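Local coordinates for pullulanase C protein (Klebsiella pneumoniae subsp. pneumoniae NTUH-K2044, PDB 5HJ1) that probably serves as the GspC component of the type II secretion system, with a PDZ domain that can hold the fatty acid vaccenic acid, at residues P13-I16 and L17-L20; S43-Q47 and S48-A52. All coordinates share one frame; numbering follows the deposited sequence.

Contact 1. Residues P13-I16 and L17-L20. With VCA (vaccenic acid), chain B.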
ATOM      1  N   PRO A  13      12.022  -1.264   9.175  1.00 53.69           N
ATOM      2  CA  PRO A  13      13.066  -2.298   9.132  1.00 55.66           C
ATOM      3  C   PRO A  13      12.745  -3.385   8.112  1.00 52.85           C
ATOM      4  O   PRO A  13      13.660  -4.086   7.649  1.00 52.90           O
ATOM      5  CB  PRO A  13      13.071  -2.875  10.557  1.00 57.38           C
ATOM      6  CG  PRO A  13      11.718  -2.563  11.105  1.00 58.27           C
ATOM      7  CD  PRO A  13      11.268  -1.287  10.449  1.00 56.81           C
ATOM      8  N   GLN A  14      11.451  -3.583   7.805  1.00 51.61           N
ATOM      9  CA  GLN A  14      11.116  -4.518   6.751  1.00 45.96           C
ATOM     10  C   GLN A  14      11.512  -3.666   5.550  1.00 45.25           C
ATOM     11  O   GLN A  14      11.377  -2.443   5.561  1.00 50.77           O
ATOM     12  CB  GLN A  14       9.628  -4.938   6.684  1.00 43.93           C
ATOM     13  CG  GLN A  14       9.115  -5.603   7.942  1.00 47.44           C
ATOM     14  CD  GLN A  14       8.830  -4.589   9.014  1.00 46.78           C
ATOM     15  OE1 GLN A  14       8.785  -3.387   8.744  1.00 51.22           O
ATOM     16  NE2 GLN A  14       8.615  -5.057  10.227  1.00 48.94           N
ATOM     17  N   ASN A  15      12.074  -4.313   4.562  1.00 40.27           N
ATOM     18  CA  ASN A  15      12.519  -3.651   3.358  1.00 39.60           C
ATOM     19  C   ASN A  15      11.319  -3.595   2.417  1.00 32.24           C
ATOM     20  O   ASN A  15      11.311  -4.241   1.378  1.00 32.14           O
ATOM     21  CB  ASN A  15      13.648  -4.495   2.795  1.00 42.86           C
ATOM     22  CG  ASN A  15      14.764  -4.681   3.816  1.00 49.34           C
ATOM     23  OD1 ASN A  15      15.123  -3.728   4.510  1.00 54.31           O
ATOM     24  ND2 ASN A  15      15.290  -5.906   3.937  1.00 51.46           N
ATOM     25  N   ILE A  16      10.295  -2.837   2.816  1.00 27.56           N
ATOM     26  CA  ILE A  16       9.057  -2.810   2.031  1.00 25.15           C
ATOM     27  C   ILE A  16       9.264  -2.479   0.559  1.00 21.95           C
ATOM     28  O   ILE A  16       8.654  -3.117  -0.300  1.00 21.01           O
ATOM     29  CB  ILE A  16       8.048  -1.842   2.649  1.00 24.98           C
ATOM     30  CG1 ILE A  16       7.708  -2.387   4.049  1.00 29.53           C
ATOM     31  CG2 ILE A  16       6.816  -1.662   1.719  1.00 24.22           C
ATOM     32  CD1 ILE A  16       6.964  -1.406   4.872  1.00 30.72           C
ATOM     33  N   LEU A  17      10.155  -1.538   0.246  1.00 21.67           N
ATOM     34  CA  LEU A  17      10.375  -1.131  -1.132  1.00 21.57           C
ATOM     35  C   LEU A  17      11.163  -2.174  -1.943  1.00 21.95           C
ATOM     36  O   LEU A  17      11.270  -2.012  -3.146  1.00 21.55           O
ATOM     37  CB  LEU A  17      10.919   0.294  -1.205  1.00 23.68           C
ATOM     38  CG  LEU A  17       9.904   1.356  -0.678  1.00 25.90           C
ATOM     39  CD1 LEU A  17      10.671   2.676  -0.609  1.00 31.57           C
ATOM     40  CD2 LEU A  17       8.645   1.448  -1.505  1.00 27.01           C
ATOM     41  N   THR A  18      11.714  -3.169  -1.277  1.00 19.98           N
ATOM     42  CA  THR A  18      12.299  -4.288  -2.017  1.00 21.40           C
ATOM     43  C   THR A  18      11.183  -5.143  -2.617  1.00 18.90           C
ATOM     44  O   THR A  18      11.380  -5.776  -3.677  1.00 18.78           O
ATOM     45  CB  THR A  18      13.141  -5.167  -1.106  1.00 22.57           C
ATOM     46  OG1 THR A  18      14.236  -4.384  -0.564  1.00 26.48           O
ATOM     47  CG2 THR A  18      13.769  -6.323  -1.856  1.00 25.09           C
ATOM     48  N   TYR A  19      10.004  -5.152  -1.979  1.00 17.94           N
ATOM     49  CA  TYR A  19       8.882  -5.964  -2.443  1.00 17.41           C
ATOM     50  C   TYR A  19       7.905  -5.220  -3.291  1.00 15.53           C
ATOM     51  O   TYR A  19       7.112  -5.854  -4.011  1.00 15.26           O
ATOM     52  CB  TYR A  19       8.098  -6.587  -1.226  1.00 18.40           C
ATOM     53  CG  TYR A  19       8.867  -7.508  -0.358  1.00 20.75           C
ATOM     54  CD1 TYR A  19       8.951  -8.864  -0.685  1.00 22.49           C
ATOM     55  CD2 TYR A  19       9.545  -7.020   0.722  1.00 23.08           C
ATOM     56  CE1 TYR A  19       9.592  -9.759   0.151  1.00 25.65           C
ATOM     57  CE2 TYR A  19      10.302  -7.881   1.515  1.00 27.39           C
ATOM     58  CZ  TYR A  19      10.299  -9.242   1.179  1.00 26.39           C
ATOM     59  OH  TYR A  19      10.984 -10.191   1.954  1.00 31.80           O
ATOM     60  N   LEU A  20       7.916  -3.890  -3.221  1.00 15.43           N
ATOM     61  CA  LEU A  20       6.899  -3.062  -3.871  1.00 16.14           C
ATOM     62  C   LEU A  20       7.469  -1.875  -4.558  1.00 16.32           C
ATOM     63  O   LEU A  20       8.346  -1.208  -3.976  1.00 19.24           O
ATOM     64  CB  LEU A  20       5.883  -2.501  -2.848  1.00 17.84           C
ATOM     65  CG  LEU A  20       5.023  -3.480  -2.170  1.00 19.52           C
ATOM     66  CD1 LEU A  20       4.181  -2.757  -1.101  1.00 23.36           C
ATOM     67  CD2 LEU A  20       4.087  -4.109  -3.164  1.00 20.73           C
TER
HETATM   68  O2  VCA B 301       9.994 -11.692   3.498  0.50 41.37           O
HETATM   69  C1  VCA B 301       9.675 -12.155   4.614  0.50 43.53           C
HETATM   70  O1  VCA B 301      10.088 -13.265   5.023  0.50 38.67           O
HETATM   71  C2  VCA B 301       8.743 -11.339   5.487  0.50 40.94           C
HETATM   72  C3  VCA B 301       9.532 -10.580   6.553  0.50 41.87           C
HETATM   73  C4  VCA B 301       9.396  -9.068   6.385  0.50 39.00           C
HETATM   74  C5  VCA B 301       8.114  -8.696   5.647  0.50 41.27           C
HETATM   75  C6  VCA B 301       8.256  -8.954   4.156  0.50 37.41           C
HETATM   76  C7  VCA B 301       7.092  -8.386   3.358  0.50 34.44           C
HETATM   77  C8  VCA B 301       6.608  -7.029   3.867  0.50 34.05           C
HETATM   78  C9  VCA B 301       5.453  -6.561   2.990  0.50 36.68           C
HETATM   79  C10 VCA B 301       4.744  -5.289   3.440  1.00 36.26           C
HETATM   80  C11 VCA B 301       3.550  -5.149   2.565  1.00 36.34           C
HETATM   81  C12 VCA B 301       2.835  -4.056   2.399  1.00 35.46           C
HETATM   82  C13 VCA B 301       3.127  -2.689   2.972  1.00 35.14           C
HETATM   83  C14 VCA B 301       2.263  -1.809   2.088  1.00 35.79           C
HETATM   84  C15 VCA B 301       2.185  -0.326   2.385  1.00 40.12           C
HETATM   85  C16 VCA B 301       1.648   0.258   1.088  1.00 36.97           C
HETATM   86  C17 VCA B 301       0.964   1.589   1.239  1.00 38.95           C
HETATM   87  C18 VCA B 301       0.560   2.024  -0.155  1.00 34.22           C
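Tyr19 folds back over the turn that begins at Asn15 and Ile16, and its ring turns one face to the acyl chain of the vaccenic acid while backbone carbonyl oxygens come to its near edge (Ile16 O) and obliquely (Asn15 O). Tyr19 CB sits 3.6 Å from Ile16 O, the carbonyl that also takes the Tyr19 N-H, with Tyr19 N 3.0 Å from Ile16 O. With CG set beside the backbone N (chi1 -62°), the ring swings towards the start of the turn, and Tyr19 CD2 comes within 3.4 Å of Asn15 O. Farther out the lipid takes over: Tyr19 CE2 is 3.5 Å from VCA C6, while VCA C7 lies over one face, displaced towards the rim. At the tip Tyr19 OH and VCA O2 are 2.4 Å apart, very short for a hydrogen bond, so the exact distance is doubtful.

This short turn, helix 16-19, leads directly into strand 20-27, probably the position that the carboxylate-binding loop takes in PDZ domains. The acid head is met here by the Tyr19 hydroxyl. Asn15, the centre of an inverse gamma turn, starts the winding: Asn15 O accepts from Thr18 N at 2.9 Å. Ile16 O has a second, weak bond from Leu20 N. Ile16 and Leu20 run side by side and point the same way, with Ile16 CG2 4.0 Å from Leu20 CD1. Leu20 CD1 also packs against VCA C14 at 3.8 Å, on the tail half of the acid. At the other end of the turn, Gln14 lays its CB and CG along VCA C4 and C5.

Contact 2. Residues S43-Q47 and S48-A52; sequences SLFRQ and SGLQA
A type I beta turn from Arg46 to Gly49 reverses the loop between strands 30-38 and 54-59 of the PDZ fold, and a single beta bridge joins Phe45 to Leu50 just outside the turn. Gly49 N closes the turn on Arg46 O at 2.9 Å. In the bridge, Leu50 N gives its hydrogen to Leu44 O (2.9 Å), and Leu50 O receives that of Arg46 N (3.1 Å).

The side chains of Phe45 and Leu50 cross obliquely. Leu50 CB makes a CH-pi contact over one face of the Phe45 ring, 3.8 Å from its centroid and 17° off the normal, while CD1 of the same leucine reaches CZ and CE1. The ring's edge meets main chain instead, with Ala52 N near its plane 3.6 Å from Phe45 CD2. Leu20 of strand 20-27 packs on both side chains.

Arg46 carries CG between its backbone N and carbonyl carbon (chi1 61°), which lays Arg46 CG against Gly49 N at 3.7 Å. Gln51 bends at chi2 and brings its amide back to Arg46 O through a weak bond from NE2, a second donor on the oxygen that closes the turn. Gly49 O is held by Arg89 NH2 and also by a water, whose oxygen donates to Gly49 O at 2.8 Å and to Gln47 O at 3.0 Å.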
ATOM      1  N   SER A  43       7.795 -11.585  -4.711  0.50 15.51           N
ATOM      2  CA  SER A  43       7.144 -12.623  -3.910  0.50 16.00           C
ATOM      3  C   SER A  43       5.706 -12.399  -3.523  0.50 15.33           C
ATOM      4  O   SER A  43       4.949 -13.393  -3.560  0.50 17.15           O
ATOM      5  CB  SER A  43       7.873 -12.765  -2.622  0.50 17.25           C
ATOM      6  OG  SER A  43       9.133 -13.487  -2.833  0.50 18.29           O
ATOM      7  N   LEU A  44       5.296 -11.158  -3.282  1.00 15.40           N
ATOM      8  CA  LEU A  44       3.946 -10.862  -2.792  1.00 15.70           C
ATOM      9  C   LEU A  44       2.935 -10.927  -3.898  1.00 15.84           C
ATOM     10  O   LEU A  44       1.728 -10.800  -3.624  1.00 16.76           O
ATOM     11  CB  LEU A  44       3.910  -9.488  -2.200  1.00 17.10           C
ATOM     12  CG  LEU A  44       4.834  -9.158  -1.024  1.00 18.93           C
ATOM     13  CD1 LEU A  44       4.714  -7.675  -0.638  1.00 20.23           C
ATOM     14  CD2 LEU A  44       4.646 -10.146   0.088  1.00 20.76           C
ATOM     15  N   PHE A  45       3.347 -11.073  -5.153  1.00 14.20           N
ATOM     16  CA  PHE A  45       2.469 -11.035  -6.317  1.00 14.37           C
ATOM     17  C   PHE A  45       2.129 -12.449  -6.722  1.00 15.94           C
ATOM     18  O   PHE A  45       2.976 -13.189  -7.246  1.00 19.05           O
ATOM     19  CB  PHE A  45       3.106 -10.189  -7.413  1.00 14.30           C
ATOM     20  CG  PHE A  45       3.102  -8.737  -7.110  1.00 13.89           C
ATOM     21  CD1 PHE A  45       4.038  -8.176  -6.214  1.00 14.32           C
ATOM     22  CD2 PHE A  45       2.147  -7.872  -7.622  1.00 13.87           C
ATOM     23  CE1 PHE A  45       3.955  -6.834  -5.806  1.00 14.84           C
ATOM     24  CE2 PHE A  45       2.097  -6.534  -7.245  1.00 14.84           C
ATOM     25  CZ  PHE A  45       2.983  -6.006  -6.370  1.00 15.40           C
ATOM     26  N   ARG A  46       0.887 -12.871  -6.441  1.00 17.57           N
ATOM     27  CA  ARG A  46       0.444 -14.238  -6.562  1.00 18.83           C
ATOM     28  C   ARG A  46      -1.078 -14.221  -6.434  1.00 18.87           C
ATOM     29  O   ARG A  46      -1.669 -13.212  -6.087  1.00 19.78           O
ATOM     30  CB  ARG A  46       1.083 -15.080  -5.483  1.00 20.46           C
ATOM     31  CG  ARG A  46       0.674 -14.551  -4.080  1.00 23.19           C
ATOM     32  CD  ARG A  46       1.385 -15.160  -2.994  1.00 26.24           C
ATOM     33  NE  ARG A  46       0.995 -16.531  -2.876  1.00 26.84           N
ATOM     34  CZ  ARG A  46       1.657 -17.386  -2.086  1.00 29.49           C
ATOM     35  NH1 ARG A  46       2.674 -16.983  -1.357  1.00 31.33           N
ATOM     36  NH2 ARG A  46       1.325 -18.647  -2.044  1.00 33.32           N
ATOM     37  N   GLN A  47      -1.679 -15.370  -6.773  1.00 23.74           N
ATOM     38  CA  GLN A  47      -3.172 -15.434  -6.812  1.00 27.02           C
ATOM     39  C   GLN A  47      -3.978 -14.938  -5.610  1.00 27.69           C
ATOM     40  O   GLN A  47      -4.924 -14.124  -5.743  1.00 30.68           O
ATOM     41  CB  GLN A  47      -3.607 -16.798  -7.250  1.00 32.65           C
ATOM     42  CG  GLN A  47      -5.078 -16.857  -7.597  1.00 36.90           C
ATOM     43  CD  GLN A  47      -5.493 -18.243  -8.005  1.00 42.02           C
ATOM     44  OE1 GLN A  47      -5.353 -19.214  -7.248  1.00 45.06           O
ATOM     45  NE2 GLN A  47      -6.072 -18.336  -9.182  1.00 47.57           N
ATOM     46  N   SER A  48      -3.539 -15.335  -4.473  1.00 25.48           N
ATOM     47  CA  SER A  48      -4.186 -14.901  -3.274  1.00 26.30           C
ATOM     48  C   SER A  48      -3.443 -13.768  -2.632  1.00 23.26           C
ATOM     49  O   SER A  48      -3.527 -13.491  -1.466  1.00 25.42           O
ATOM     50  CB  SER A  48      -4.322 -16.057  -2.268  1.00 31.10           C
ATOM     51  OG  SER A  48      -5.431 -16.881  -2.615  1.00 38.65           O
ATOM     52  N   GLY A  49      -2.636 -13.025  -3.407  1.00 18.15           N
ATOM     53  CA  GLY A  49      -1.882 -11.890  -2.909  1.00 17.36           C
ATOM     54  C   GLY A  49      -2.078 -10.693  -3.780  1.00 15.62           C
ATOM     55  O   GLY A  49      -3.227 -10.420  -4.184  1.00 17.22           O
ATOM     56  N   LEU A  50      -1.016  -9.917  -4.063  1.00 15.34           N
ATOM     57  CA  LEU A  50      -1.187  -8.735  -4.880  1.00 14.78           C
ATOM     58  C   LEU A  50      -1.091  -9.107  -6.352  1.00 13.86           C
ATOM     59  O   LEU A  50      -0.599 -10.158  -6.744  1.00 15.60           O
ATOM     60  CB  LEU A  50      -0.024  -7.776  -4.531  1.00 14.80           C
ATOM     61  CG  LEU A  50      -0.043  -7.202  -3.155  1.00 15.29           C
ATOM     62  CD1 LEU A  50       1.192  -6.343  -2.908  1.00 16.04           C
ATOM     63  CD2 LEU A  50      -1.298  -6.423  -2.826  1.00 17.56           C
ATOM     64  N   GLN A  51      -1.629  -8.195  -7.143  1.00 14.44           N
ATOM     65  CA  GLN A  51      -1.565  -8.261  -8.590  1.00 15.43           C
ATOM     66  C   GLN A  51      -0.938  -7.031  -9.153  1.00 14.41           C
ATOM     67  O   GLN A  51      -1.074  -5.955  -8.591  1.00 14.05           O
ATOM     68  CB  GLN A  51      -2.926  -8.500  -9.184  1.00 19.06           C
ATOM     69  CG  GLN A  51      -3.449  -9.896  -8.841  1.00 24.17           C
ATOM     70  CD  GLN A  51      -2.725 -10.993  -9.617  1.00 30.83           C
ATOM     71  OE1 GLN A  51      -2.734 -11.028 -10.842  1.00 33.40           O
ATOM     72  NE2 GLN A  51      -2.051 -11.885  -8.895  1.00 40.11           N
ATOM     73  N   ALA A  52      -0.257  -7.164 -10.272  1.00 14.27           N
ATOM     74  CA  ALA A  52       0.335  -6.011 -10.919  1.00 14.64           C
ATOM     75  C   ALA A  52      -0.754  -4.968 -11.160  1.00 14.63           C
ATOM     76  O   ALA A  52      -1.911  -5.261 -11.564  1.00 15.50           O
ATOM     77  CB  ALA A  52       0.886  -6.409 -12.294  1.00 14.73           C
TER
HETATM   78  O   HOH W   1      -5.696 -11.658  -4.233  1.00 23.00           O

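How the contacts relate
Contact 1 comes first along the chain and is complete before contact 2 begins; the rest of strand 20-27 and strand 30-38 come between them. Their centres lie about 15 Å apart, yet the two turns meet at the end of the antiparallel sheet where strand 20-27 starts. Tyr19 CB packs on Leu44 CD1 at 3.6 Å, and Leu20 CD2 lies 3.7 Å from Leu50 CD1, with the Phe45 ring alongside. Tyr19, Leu20 and Leu44 all line the vaccenic acid pocket, so the 43-52 loop backs the 13-20 turn and adds one wall residue of its own. Contact 1 meets the lipid from its head to the middle of its tail half, around C14; contact 2 reaches it through Leu44.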